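IPT/TIG domain-containing protein BACOVA_02650 (Bacteroides ovatus, PDB 5E7G) binds xyloglucan at the bacterial cell surface, probably capturing the polysaccharide before it is transported into the periplasm for degradation. Local coordinates at residues V31-H36 with T58-I63; G38-V43 with V50-N55; L287-I292 with D449-V454; K357-C362 with Q405-L410. All coordinates share one frame; numbering follows the deposited sequence.

Contact 1. Residues V31-H36 with T58-I63; sequences VVVGEH and TSTSII
V32 and I62 face each other as an antiparallel hydrogen-bonded pair. V32 N gives its hydrogen to I62 O at 2.7 Å, and I62 N returns one to V32 O at 2.9 Å, both donors lying in the plane of the carbonyl they reach. Two residues on, G34 N donates to T60 O at 3.1 Å, from 39° above the carbonyl plane, where the strand 61-63 gives way to a turn. The carbonyl of G34 gets a weak bond from T60 OG1 (3.3 Å), which chi1 of -179° swings away from its own backbone N and over to that oxygen. T58 fastens the turn: its OG1 accepts from T60 N at 3.1 Å, an ST turn, and shares a hydrogen bond with S61 OG. On the other edge of strand 31-35, V31, V33 and E35 bond to strand 5-10. Of the apolar groups, V32 CB meets I62 CB at 4.0 Å on the face turned to I83 and I85 of strand 82-86, while V31 CG2 lies beside I63 CG1 on the opposite face. Strand 31-35 is thus the middle of a three-stranded antiparallel sheet, one layer of the immunoglobulin-like beta sandwich of an IPT/TIG domain.

Contact 2. Residues G38-V43 with V50-N55; sequences GGTQKV and VSFNRN. With SO4 (sulfate ion), chain G.
F52 fits its ring against the side chains of T40 and V43 and the backbone between them. V43 CG2 comes within 3.4 Å of F52 CD1, and at the ring's edge, near its plane, Q41 O lies 3.4 Å from F52 CE1. T40 OG1 stands 3.5 Å from F52 CE2, and this buried hydroxyl has no polar partner in the model. With chi1 at 70°, F52 CG sits between its backbone N and carbonyl carbon, sending the ring across to segment 38-43. An alanine here would remove the ring and is likely to open a gap beside V43 CG2 and T40. The R54 guanidinium has T40 O over one face, 3.3 Å above its plane, while NH1 makes a weak bond to G38 O (3.4 Å) at the edge. Segment 50-55 leads from strand 48-50 of one sheet of the IPT/TIG sandwich toward strand 61-65 of the other, V50 N donating to V43 O at 2.9 Å as it leaves. Further out, V57 backs both T40 and F52. N53 OD1 accepts from N55 N at 3.1 Å, an Asx turn with R54 in its middle. G38 N donates to an oxygen of a sulfate ion, probably from the crystallisation liquor.

Contact 3. Residues L287-I292 with D449-V454; sequences LNYDGI and DNFRIV. With CA (calcium ion), chain C.
N288 and D449 come together on a calcium ion, which N288 holds through its backbone O and D449 through both carboxylate oxygens, OD1 and OD2. Along the side chain of N288, CB touches N450 OD1 at 3.5 Å and lies farther from D449 OD1. CG is placed between backbone N and carbonyl carbon (chi1 64°), turning the amide back over its own loop. There OD1 accepts twice, from D290 N at 2.7 Å and from I292 N at 3.1 Å, the two donors arriving from opposite faces of the amide plane; the first closes an Asx turn. At the other tip, ND2 donates to a water that in turn donates to N450 OD1. A leucine in its place would probably leave D290 N and I292 N without their acceptor and allow the calcium-binding loop to shift. That loop brings D290 OD2 to the metal at 2.4 Å, where N315 O, T317 O and a second water also bind, so the site joins three separate pieces of the xyloglucan-binding domain, a beta sandwich. The carboxylates of D290 and D449 share the ion without touching, and the calcium probably offsets their like charges. Beside the site, L287 pairs with F451 as strand 285-287 ends: F451 N reaches L287 O in a weak, bent bond (129° at the hydrogen), and L287 CD2 lies 4.1 Å from F451 CD2. Y289 crosses over to set its OH 3.3 Å from F451 CE2, while D449 OD1 is held weakly by N450 N.

Contact 4. Residues K357-C362 with Q405-L410; sequences KLQFEC and QCSVSL
C406 lays its CB over one face of the F360 ring, 3.9 Å from the centroid and toward the rim, in a CH-pi contact. F360 reaches this place because chi1 of 53° puts CG between the backbone N and the carbonyl carbon. C406 SG stands obliquely to the same ring and presses against C362 CB at 3.6 Å. Here the packing is close, and Y388 adjoins both F360 and C406. Farther along this face L358 CB meets V408 CG2 at a more relaxed 4.1 Å. Four backbone bonds run between the strands, L358 with V408 and F360 with C406 each exchanging a pair; C406 N to F360 O is among the straightest, 171° at the hydrogen.

The other face is polar but buried. The amides of Q359 and Q405 come near one another at 32° between planes, yet do not bond each other; their polar atoms are satisfied by other residues, Q359 OE1 by T207, Q405 NE2 by S393, and Q405 OE1 by T207 N and R452. E361 bends at chi2 to bring OE2 within 3.6 Å of Q405 CB, and that oxygen forms a salt bridge with R452. The looser, partly exposed side is at K357, S407 and S409, where the extended chain of K357 passes S407 OG with CD at 3.5 Å. The pair belongs to the beta sandwich of the xyloglucan-binding domain, its apolar face turned to the second sheet, strands 372-377 and 385-388, and its polar face meeting S206 and T207 in the range of the third IPT/TIG domain.

Overall arrangement
From the N terminus, contact 1 closes first, joining strand 29-35 to strand 61-65, and contact 2 is nested inside the loop it closes. The two touch where I62 CD1 meets T40 CG2 at 3.7 Å, so the sheet holding 61-65 packs on the loop that leads into strand 42-45 of the other sheet. Contact 3 opens much later, in series, and lies about 92 Å from contact 1, centre to centre, on the other side of the molecule. It closes a long loop from 287-292 to the last strand, 442-455, and contact 4 is nested within it. Contacts 3 and 4 meet where R452 O accepts from Q359 N, as neighbouring strands of one sheet.

Contact 1. Residues V31-H36 with T58-I63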
loop_
_atom_site.group_PDB
_atom_site.type_symbol
_atom_site.label_atom_id
_atom_site.label_comp_id
_atom_site.label_asym_id
_atom_site.label_seq_id
_atom_site.Cartn_x
_atom_site.Cartn_y
_atom_site.Cartn_z
ATOM N N VAL A 31 26.215 20.569 -38.993
ATOM C CA VAL A 31 27.028 21.139 -40.058
ATOM C C VAL A 31 28.397 21.452 -39.506
ATOM O O VAL A 31 28.526 22.269 -38.597
ATOM C CB VAL A 31 26.417 22.430 -40.639
ATOM C CG1 VAL A 31 27.366 23.065 -41.656
ATOM C CG2 VAL A 31 25.074 22.140 -41.271
ATOM N N VAL A 32 29.419 20.806 -40.057
ATOM C CA VAL A 32 30.797 21.086 -39.672
ATOM C C VAL A 32 31.343 22.161 -40.597
ATOM O O VAL A 32 31.421 21.959 -41.807
ATOM C CB VAL A 32 31.687 19.829 -39.740
ATOM C CG1 VAL A 32 33.083 20.134 -39.205
ATOM C CG2 VAL A 32 31.046 18.679 -38.956
ATOM N N VAL A 33 31.701 23.304 -40.020
ATOM C CA VAL A 33 32.224 24.435 -40.782
ATOM C C VAL A 33 33.716 24.625 -40.536
ATOM O O VAL A 33 34.181 24.624 -39.392
ATOM C CB VAL A 33 31.483 25.738 -40.431
ATOM C CG1 VAL A 33 32.065 26.918 -41.209
ATOM C CG2 VAL A 33 29.994 25.587 -40.725
ATOM N N GLY A 34 34.458 24.799 -41.626
ATOM C CA GLY A 34 35.893 24.983 -41.559
ATOM C C GLY A 34 36.511 25.213 -42.928
ATOM O O GLY A 34 35.883 25.807 -43.807
ATOM N N GLU A 35 37.742 24.739 -43.105
ATOM C CA GLU A 35 38.488 24.942 -44.343
ATOM C C GLU A 35 39.141 23.655 -44.832
ATOM O O GLU A 35 39.483 22.775 -44.042
ATOM C CB GLU A 35 39.564 26.010 -44.147
ATOM C CG GLU A 35 39.026 27.384 -43.779
ATOM C CD GLU A 35 40.132 28.376 -43.452
ATOM O OE1 GLU A 35 41.322 28.030 -43.626
ATOM O OE2 GLU A 35 39.811 29.504 -43.018
ATOM N N HIS A 36 39.302 23.569 -46.149
ATOM C CA HIS A 36 40.019 22.472 -46.793
ATOM C C HIS A 36 39.428 21.112 -46.438
ATOM O O HIS A 36 40.153 20.186 -46.081
ATOM C CB HIS A 36 41.498 22.537 -46.422
ATOM C CG HIS A 36 42.110 23.878 -46.677
ATOM N ND1 HIS A 36 42.621 24.671 -45.672
ATOM C CD2 HIS A 36 42.254 24.584 -47.824
ATOM C CE1 HIS A 36 43.071 25.799 -46.192
ATOM N NE2 HIS A 36 42.861 25.770 -47.495
ATOM N N THR A 58 31.587 20.121 -49.060
ATOM C CA THR A 58 32.219 21.203 -49.805
ATOM C C THR A 58 33.573 21.483 -49.166
ATOM O O THR A 58 33.935 20.865 -48.163
ATOM C CB THR A 58 31.363 22.489 -49.818
ATOM O OG1 THR A 58 31.500 23.181 -48.571
ATOM C CG2 THR A 58 29.898 22.160 -50.051
ATOM N N SER A 59 34.329 22.405 -49.747
ATOM C CA SER A 59 35.634 22.742 -49.199
ATOM C C SER A 59 35.491 23.413 -47.835
ATOM O O SER A 59 36.441 23.451 -47.059
ATOM C CB SER A 59 36.404 23.652 -50.158
ATOM O OG SER A 59 35.713 24.871 -50.368
ATOM N N THR A 60 34.294 23.924 -47.549
ATOM C CA THR A 60 34.043 24.714 -46.341
ATOM C C THR A 60 33.045 24.065 -45.369
ATOM O O THR A 60 32.876 24.544 -44.246
ATOM C CB THR A 60 33.514 26.124 -46.711
ATOM O OG1 THR A 60 33.303 26.898 -45.523
ATOM C CG2 THR A 60 32.206 26.030 -47.493
ATOM N N SER A 61 32.388 22.986 -45.787
ATOM C CA SER A 61 31.331 22.407 -44.969
ATOM C C SER A 61 31.194 20.900 -45.125
ATOM O O SER A 61 31.388 20.356 -46.214
ATOM C CB SER A 61 29.986 23.059 -45.301
ATOM O OG SER A 61 29.480 22.606 -46.553
ATOM N N ILE A 62 30.853 20.249 -44.016
ATOM C CA ILE A 62 30.400 18.857 -44.003
ATOM C C ILE A 62 29.037 18.797 -43.331
ATOM O O ILE A 62 28.884 19.291 -42.209
ATOM C CB ILE A 62 31.359 17.910 -43.232
ATOM C CG1 ILE A 62 32.783 17.991 -43.787
ATOM C CG2 ILE A 62 30.843 16.461 -43.273
ATOM C CD1 ILE A 62 32.908 17.501 -45.209
ATOM N N ILE A 63 28.058 18.199 -44.003
ATOM C CA ILE A 63 26.758 17.934 -43.397
ATOM C C ILE A 63 26.571 16.435 -43.204
ATOM O O ILE A 63 26.652 15.652 -44.154
ATOM C CB ILE A 63 25.584 18.471 -44.239
ATOM C CG1 ILE A 63 25.823 19.930 -44.648
ATOM C CG2 ILE A 63 24.276 18.336 -43.454
ATOM C CD1 ILE A 63 24.778 20.474 -45.617
#

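Contact 2. Residues G38-V43 with V50-N55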
loop_
_atom_site.group_PDB
_atom_site.type_symbol
_atom_site.label_atom_id
_atom_site.label_comp_id
_atom_site.label_asym_id
_atom_site.label_seq_id
_atom_site.Cartn_x
_atom_site.Cartn_y
_atom_site.Cartn_z
ATOM N N GLY A 38 37.158 19.645 -48.643
ATOM C CA GLY A 38 36.584 19.189 -49.896
ATOM C C GLY A 38 36.785 17.706 -50.123
ATOM O O GLY A 38 35.938 17.054 -50.726
ATOM N N GLY A 39 37.895 17.174 -49.622
ATOM C CA GLY A 39 38.252 15.786 -49.862
ATOM C C GLY A 39 38.279 14.906 -48.623
ATOM O O GLY A 39 39.153 14.042 -48.512
ATOM N N THR A 40 37.337 15.098 -47.702
ATOM C CA THR A 40 37.206 14.179 -46.571
ATOM C C THR A 40 36.937 12.760 -47.083
ATOM O O THR A 40 36.106 12.555 -47.968
ATOM C CB THR A 40 36.077 14.580 -45.602
ATOM O OG1 THR A 40 34.817 14.489 -46.268
ATOM C CG2 THR A 40 36.272 15.992 -45.099
ATOM N N GLN A 41 37.659 11.795 -46.529
ATOM C CA GLN A 41 37.496 10.390 -46.878
ATOM C C GLN A 41 36.740 9.669 -45.767
ATOM O O GLN A 41 35.902 8.805 -46.027
ATOM C CB GLN A 41 38.861 9.733 -47.107
ATOM C CG GLN A 41 39.694 10.354 -48.227
ATOM C CD GLN A 41 39.229 9.928 -49.604
ATOM O OE1 GLN A 41 38.142 10.299 -50.048
ATOM N NE2 GLN A 41 40.052 9.137 -50.289
ATOM N N LYS A 42 37.047 10.043 -44.527
ATOM C CA LYS A 42 36.505 9.388 -43.342
ATOM C C LYS A 42 36.008 10.411 -42.322
ATOM O O LYS A 42 36.589 11.487 -42.175
ATOM C CB LYS A 42 37.566 8.490 -42.691
ATOM C CG LYS A 42 38.083 7.367 -43.577
ATOM C CD LYS A 42 37.033 6.279 -43.789
ATOM C CE LYS A 42 37.556 5.156 -44.681
ATOM N NZ LYS A 42 38.795 4.511 -44.124
ATOM N N VAL A 43 34.923 10.069 -41.632
ATOM C CA VAL A 43 34.456 10.848 -40.492
ATOM C C VAL A 43 34.273 9.953 -39.276
ATOM O O VAL A 43 33.801 8.820 -39.391
ATOM C CB VAL A 43 33.131 11.561 -40.786
ATOM C CG1 VAL A 43 32.690 12.390 -39.577
ATOM C CG2 VAL A 43 33.274 12.441 -42.009
ATOM N N VAL A 50 31.724 6.933 -38.729
ATOM C CA VAL A 50 30.390 7.455 -39.028
ATOM C C VAL A 50 30.230 7.620 -40.528
ATOM O O VAL A 50 31.111 8.157 -41.199
ATOM C CB VAL A 50 30.145 8.804 -38.324
ATOM C CG1 VAL A 50 28.890 9.467 -38.839
ATOM C CG2 VAL A 50 30.054 8.601 -36.820
ATOM N N SER A 51 29.107 7.157 -41.062
ATOM C CA SER A 51 28.851 7.316 -42.487
ATOM C C SER A 51 28.477 8.761 -42.801
ATOM O O SER A 51 27.837 9.437 -41.997
ATOM C CB SER A 51 27.740 6.379 -42.955
ATOM O OG SER A 51 26.468 6.917 -42.647
ATOM N N PHE A 52 28.896 9.225 -43.972
ATOM C CA PHE A 52 28.547 10.554 -44.456
ATOM C C PHE A 52 28.373 10.496 -45.961
ATOM O O PHE A 52 28.891 9.588 -46.609
ATOM C CB PHE A 52 29.622 11.572 -44.089
ATOM C CG PHE A 52 30.912 11.387 -44.842
ATOM C CD1 PHE A 52 31.857 10.469 -44.414
ATOM C CD2 PHE A 52 31.179 12.129 -45.979
ATOM C CE1 PHE A 52 33.044 10.299 -45.101
ATOM C CE2 PHE A 52 32.364 11.961 -46.665
ATOM C CZ PHE A 52 33.299 11.042 -46.222
ATOM N N ASN A 53 27.653 11.469 -46.511
ATOM C CA ASN A 53 27.384 11.519 -47.944
ATOM C C ASN A 53 28.282 12.533 -48.644
ATOM O O ASN A 53 28.345 13.701 -48.251
ATOM C CB ASN A 53 25.914 11.859 -48.192
ATOM C CG ASN A 53 25.459 11.500 -49.598
ATOM O OD1 ASN A 53 26.140 11.798 -50.581
ATOM N ND2 ASN A 53 24.304 10.848 -49.695
ATOM N N ARG A 54 28.971 12.071 -49.683
ATOM C CA ARG A 54 29.928 12.890 -50.424
ATOM C C ARG A 54 29.302 14.181 -50.959
ATOM O O ARG A 54 29.956 15.222 -51.002
ATOM C CB ARG A 54 30.509 12.083 -51.589
ATOM C CG ARG A 54 31.986 12.324 -51.850
ATOM C CD ARG A 54 32.848 11.733 -50.740
ATOM N NE ARG A 54 34.253 11.601 -51.131
ATOM C CZ ARG A 54 35.120 12.609 -51.186
ATOM N NH1 ARG A 54 34.732 13.845 -50.884
ATOM N NH2 ARG A 54 36.378 12.381 -51.551
ATOM N N ASN A 55 28.036 14.111 -51.363
ATOM C CA ASN A 55 27.379 15.249 -52.006
ATOM C C ASN A 55 27.150 16.433 -51.075
ATOM O O ASN A 55 27.004 17.567 -51.532
ATOM C CB ASN A 55 26.044 14.809 -52.605
ATOM C CG ASN A 55 26.221 14.031 -53.891
ATOM O OD1 ASN A 55 26.299 14.616 -54.973
ATOM N ND2 ASN A 55 26.297 12.705 -53.783
HETATM S S SO4 G . 39.624 21.700 -50.818
HETATM O O1 SO4 G . 40.930 22.204 -50.400
HETATM O O2 SO4 G . 38.745 21.726 -49.659
HETATM O O3 SO4 G . 39.024 22.572 -51.823
HETATM O O4 SO4 G . 39.751 20.342 -51.351
#

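Contact 3. Residues L287-I292 with D449-V454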
loop_
_atom_site.group_PDB
_atom_site.type_symbol
_atom_site.label_atom_id
_atom_site.label_comp_id
_atom_site.label_asym_id
_atom_site.label_seq_id
_atom_site.Cartn_x
_atom_site.Cartn_y
_atom_site.Cartn_z
ATOM N N LEU A 287 -27.401 -6.471 19.709
ATOM C CA LEU A 287 -27.632 -7.665 20.521
ATOM C C LEU A 287 -26.299 -8.247 21.042
ATOM O O LEU A 287 -25.419 -8.613 20.258
ATOM C CB LEU A 287 -28.401 -8.713 19.712
ATOM C CG LEU A 287 -28.812 -10.003 20.432
ATOM C CD1 LEU A 287 -29.747 -9.708 21.585
ATOM C CD2 LEU A 287 -29.452 -10.995 19.481
ATOM N N ASN A 288 -26.153 -8.319 22.364
ATOM C CA ASN A 288 -24.932 -8.853 22.971
ATOM C C ASN A 288 -25.229 -9.781 24.144
ATOM O O ASN A 288 -24.312 -10.308 24.766
ATOM C CB ASN A 288 -24.019 -7.711 23.413
ATOM C CG ASN A 288 -24.635 -6.844 24.503
ATOM O OD1 ASN A 288 -25.672 -7.176 25.078
ATOM N ND2 ASN A 288 -23.981 -5.727 24.801
ATOM N N TYR A 289 -26.514 -9.975 24.435
ATOM C CA TYR A 289 -26.949 -10.863 25.513
ATOM C C TYR A 289 -26.426 -10.400 26.875
ATOM O O TYR A 289 -26.395 -11.171 27.832
ATOM C CB TYR A 289 -26.504 -12.303 25.226
ATOM C CG TYR A 289 -26.775 -12.736 23.806
ATOM C CD1 TYR A 289 -28.067 -12.991 23.372
ATOM C CD2 TYR A 289 -25.740 -12.880 22.892
ATOM C CE1 TYR A 289 -28.318 -13.382 22.068
ATOM C CE2 TYR A 289 -25.982 -13.271 21.590
ATOM C CZ TYR A 289 -27.269 -13.519 21.182
ATOM O OH TYR A 289 -27.496 -13.905 19.879
ATOM N N ASP A 290 -26.047 -9.127 26.957
ATOM C CA ASP A 290 -25.516 -8.541 28.179
ATOM C C ASP A 290 -26.178 -7.194 28.464
ATOM O O ASP A 290 -25.531 -6.275 28.960
ATOM C CB ASP A 290 -23.991 -8.369 28.072
ATOM C CG ASP A 290 -23.267 -9.685 27.889
ATOM O OD1 ASP A 290 -23.503 -10.588 28.712
ATOM O OD2 ASP A 290 -22.480 -9.823 26.920
ATOM N N GLY A 291 -27.460 -7.067 28.132
ATOM C CA GLY A 291 -28.194 -5.838 28.404
ATOM C C GLY A 291 -28.623 -5.064 27.170
ATOM O O GLY A 291 -29.542 -4.252 27.246
ATOM N N ILE A 292 -27.932 -5.279 26.054
ATOM C CA ILE A 292 -28.371 -4.755 24.761
ATOM C C ILE A 292 -29.177 -5.816 24.036
ATOM O O ILE A 292 -28.622 -6.828 23.607
ATOM C CB ILE A 292 -27.198 -4.341 23.860
ATOM C CG1 ILE A 292 -26.249 -3.396 24.598
ATOM C CG2 ILE A 292 -27.717 -3.690 22.598
ATOM C CD1 ILE A 292 -26.897 -2.149 25.121
ATOM N N ASP A 449 -21.891 -13.485 19.077
ATOM C CA ASP A 449 -21.979 -12.369 20.014
ATOM C C ASP A 449 -21.826 -11.031 19.293
ATOM O O ASP A 449 -21.279 -10.965 18.196
ATOM C CB ASP A 449 -20.900 -12.513 21.106
ATOM C CG ASP A 449 -21.296 -11.878 22.442
ATOM O OD1 ASP A 449 -22.213 -11.033 22.476
ATOM O OD2 ASP A 449 -20.666 -12.216 23.477
ATOM N N ASN A 450 -22.302 -9.970 19.934
ATOM C CA ASN A 450 -22.059 -8.596 19.495
ATOM C C ASN A 450 -22.566 -8.280 18.079
ATOM O O ASN A 450 -21.852 -7.689 17.258
ATOM C CB ASN A 450 -20.565 -8.280 19.597
ATOM C CG ASN A 450 -20.079 -8.248 21.043
ATOM O OD1 ASN A 450 -20.833 -7.886 21.947
ATOM N ND2 ASN A 450 -18.822 -8.628 21.267
ATOM N N PHE A 451 -23.810 -8.655 17.807
ATOM C CA PHE A 451 -24.449 -8.245 16.571
ATOM C C PHE A 451 -24.476 -6.726 16.552
ATOM O O PHE A 451 -24.845 -6.087 17.538
ATOM C CB PHE A 451 -25.856 -8.824 16.455
ATOM C CG PHE A 451 -25.886 -10.315 16.297
ATOM C CD1 PHE A 451 -25.877 -10.883 15.041
ATOM C CD2 PHE A 451 -25.917 -11.147 17.408
ATOM C CE1 PHE A 451 -25.907 -12.249 14.880
ATOM C CE2 PHE A 451 -25.952 -12.524 17.261
ATOM C CZ PHE A 451 -25.947 -13.077 15.984
ATOM N N ARG A 452 -24.053 -6.157 15.432
ATOM C CA ARG A 452 -23.934 -4.718 15.300
ATOM C C ARG A 452 -24.166 -4.300 13.849
ATOM O O ARG A 452 -23.881 -5.063 12.925
ATOM C CB ARG A 452 -22.560 -4.256 15.792
ATOM C CG ARG A 452 -21.383 -4.970 15.130
ATOM C CD ARG A 452 -20.125 -4.910 16.006
ATOM N NE ARG A 452 -18.935 -5.430 15.330
ATOM C CZ ARG A 452 -18.480 -6.675 15.427
ATOM N NH1 ARG A 452 -19.102 -7.571 16.183
ATOM N NH2 ARG A 452 -17.384 -7.028 14.767
ATOM N N ILE A 453 -24.703 -3.095 13.666
ATOM C CA ILE A 453 -24.937 -2.528 12.339
ATOM C C ILE A 453 -24.109 -1.259 12.191
ATOM O O ILE A 453 -24.240 -0.321 12.976
ATOM C CB ILE A 453 -26.445 -2.219 12.087
ATOM C CG1 ILE A 453 -27.248 -3.523 12.031
ATOM C CG2 ILE A 453 -26.646 -1.431 10.777
ATOM C CD1 ILE A 453 -28.759 -3.324 11.997
ATOM N N VAL A 454 -23.264 -1.244 11.167
ATOM C CA VAL A 454 -22.344 -0.141 10.942
ATOM C C VAL A 454 -22.327 0.233 9.477
ATOM O O VAL A 454 -22.781 -0.522 8.621
ATOM C CB VAL A 454 -20.891 -0.491 11.378
ATOM C CG1 VAL A 454 -20.832 -0.811 12.871
ATOM C CG2 VAL A 454 -20.338 -1.656 10.556
HETATM CA CA CA C . -21.975 -10.816 24.837
HETATM O O HOH W 1 -21.391 -5.026 23.438
HETATM O O HOH W 2 -20.972 -8.718 24.333
#

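Contact 4. Residues K357-C362 with Q405-L410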
loop_
_atom_site.group_PDB
_atom_site.type_symbol
_atom_site.label_atom_id
_atom_site.label_comp_id
_atom_site.label_asym_id
_atom_site.label_seq_id
_atom_site.Cartn_x
_atom_site.Cartn_y
_atom_site.Cartn_z
ATOM N N LYS A 357 -23.935 -2.521 6.841
ATOM C CA LYS A 357 -23.624 -3.934 6.969
ATOM C C LYS A 357 -23.860 -4.427 8.382
ATOM O O LYS A 357 -23.737 -3.672 9.344
ATOM C CB LYS A 357 -22.186 -4.191 6.543
ATOM C CG LYS A 357 -21.193 -3.260 7.191
ATOM C CD LYS A 357 -19.772 -3.603 6.779
ATOM C CE LYS A 357 -18.762 -2.695 7.460
ATOM N NZ LYS A 357 -17.374 -3.003 7.045
ATOM N N LEU A 358 -24.245 -5.696 8.478
ATOM C CA LEU A 358 -24.398 -6.381 9.748
ATOM C C LEU A 358 -23.104 -7.122 10.062
ATOM O O LEU A 358 -22.598 -7.859 9.215
ATOM C CB LEU A 358 -25.570 -7.363 9.699
ATOM C CG LEU A 358 -25.786 -8.262 10.918
ATOM C CD1 LEU A 358 -26.320 -7.463 12.096
ATOM C CD2 LEU A 358 -26.726 -9.411 10.558
ATOM N N GLN A 359 -22.576 -6.923 11.267
ATOM C CA GLN A 359 -21.383 -7.632 11.723
ATOM C C GLN A 359 -21.677 -8.383 13.014
ATOM O O GLN A 359 -22.548 -7.992 13.790
ATOM C CB GLN A 359 -20.221 -6.661 11.948
ATOM C CG GLN A 359 -19.639 -6.057 10.688
ATOM C CD GLN A 359 -18.503 -5.093 10.987
ATOM O OE1 GLN A 359 -18.493 -4.446 12.036
ATOM N NE2 GLN A 359 -17.535 -5.000 10.076
ATOM N N PHE A 360 -20.957 -9.472 13.236
ATOM C CA PHE A 360 -20.999 -10.155 14.523
ATOM C C PHE A 360 -19.751 -11.021 14.704
ATOM O O PHE A 360 -19.107 -11.404 13.726
ATOM C CB PHE A 360 -22.276 -10.995 14.648
ATOM C CG PHE A 360 -22.491 -11.954 13.506
ATOM C CD1 PHE A 360 -23.136 -11.544 12.344
ATOM C CD2 PHE A 360 -22.067 -13.266 13.601
ATOM C CE1 PHE A 360 -23.335 -12.425 11.296
ATOM C CE2 PHE A 360 -22.266 -14.156 12.549
ATOM C CZ PHE A 360 -22.906 -13.731 11.395
ATOM N N GLU A 361 -19.400 -11.306 15.953
ATOM C CA GLU A 361 -18.293 -12.205 16.228
ATOM C C GLU A 361 -18.820 -13.623 16.245
ATOM O O GLU A 361 -19.858 -13.904 16.849
ATOM C CB GLU A 361 -17.608 -11.876 17.558
ATOM C CG GLU A 361 -16.972 -10.503 17.608
ATOM C CD GLU A 361 -15.989 -10.258 16.481
ATOM O OE1 GLU A 361 -14.953 -10.955 16.402
ATOM O OE2 GLU A 361 -16.256 -9.350 15.676
ATOM N N CYS A 362 -18.094 -14.505 15.571
ATOM C CA CYS A 362 -18.468 -15.906 15.473
ATOM C C CYS A 362 -17.290 -16.810 15.828
ATOM O O CYS A 362 -16.133 -16.482 15.552
ATOM C CB CYS A 362 -18.974 -16.224 14.062
ATOM S SG CYS A 362 -19.691 -17.857 13.908
ATOM N N GLN A 405 -14.583 -12.072 12.929
ATOM C CA GLN A 405 -15.623 -11.138 12.553
ATOM C C GLN A 405 -16.307 -11.629 11.271
ATOM O O GLN A 405 -15.645 -11.865 10.258
ATOM C CB GLN A 405 -15.045 -9.736 12.356
ATOM C CG GLN A 405 -16.050 -8.722 11.875
ATOM C CD GLN A 405 -15.448 -7.348 11.677
ATOM O OE1 GLN A 405 -15.660 -6.443 12.486
ATOM N NE2 GLN A 405 -14.707 -7.176 10.587
ATOM N N CYS A 406 -17.621 -11.802 11.332
ATOM C CA CYS A 406 -18.428 -12.097 10.149
ATOM C C CYS A 406 -19.158 -10.834 9.748
ATOM O O CYS A 406 -19.688 -10.126 10.605
ATOM C CB CYS A 406 -19.421 -13.222 10.420
ATOM S SG CYS A 406 -18.644 -14.805 10.745
ATOM N N SER A 407 -19.172 -10.546 8.453
ATOM C CA SER A 407 -19.805 -9.336 7.942
ATOM C C SER A 407 -20.603 -9.612 6.654
ATOM O O SER A 407 -20.104 -10.265 5.735
ATOM C CB SER A 407 -18.736 -8.269 7.697
ATOM O OG SER A 407 -19.301 -7.053 7.250
ATOM N N VAL A 408 -21.841 -9.121 6.609
ATOM C CA VAL A 408 -22.691 -9.221 5.421
ATOM C C VAL A 408 -23.380 -7.894 5.165
ATOM O O VAL A 408 -23.653 -7.144 6.106
ATOM C CB VAL A 408 -23.767 -10.313 5.559
ATOM C CG1 VAL A 408 -23.119 -11.659 5.827
ATOM C CG2 VAL A 408 -24.756 -9.972 6.679
ATOM N N SER A 409 -23.645 -7.604 3.893
ATOM C CA SER A 409 -24.450 -6.443 3.520
ATOM C C SER A 409 -25.799 -6.520 4.221
ATOM O O SER A 409 -26.427 -7.581 4.270
ATOM C CB SER A 409 -24.650 -6.366 1.999
ATOM O OG SER A 409 -23.448 -6.013 1.333
ATOM N N LEU A 410 -26.237 -5.403 4.786
ATOM C CA LEU A 410 -27.507 -5.382 5.486
ATOM C C LEU A 410 -28.665 -5.661 4.521
ATOM O O LEU A 410 -29.713 -6.162 4.932
ATOM C CB LEU A 410 -27.710 -4.039 6.193
ATOM C CG LEU A 410 -28.970 -3.919 7.061
ATOM C CD1 LEU A 410 -29.041 -5.030 8.084
ATOM C CD2 LEU A 410 -29.021 -2.570 7.753
#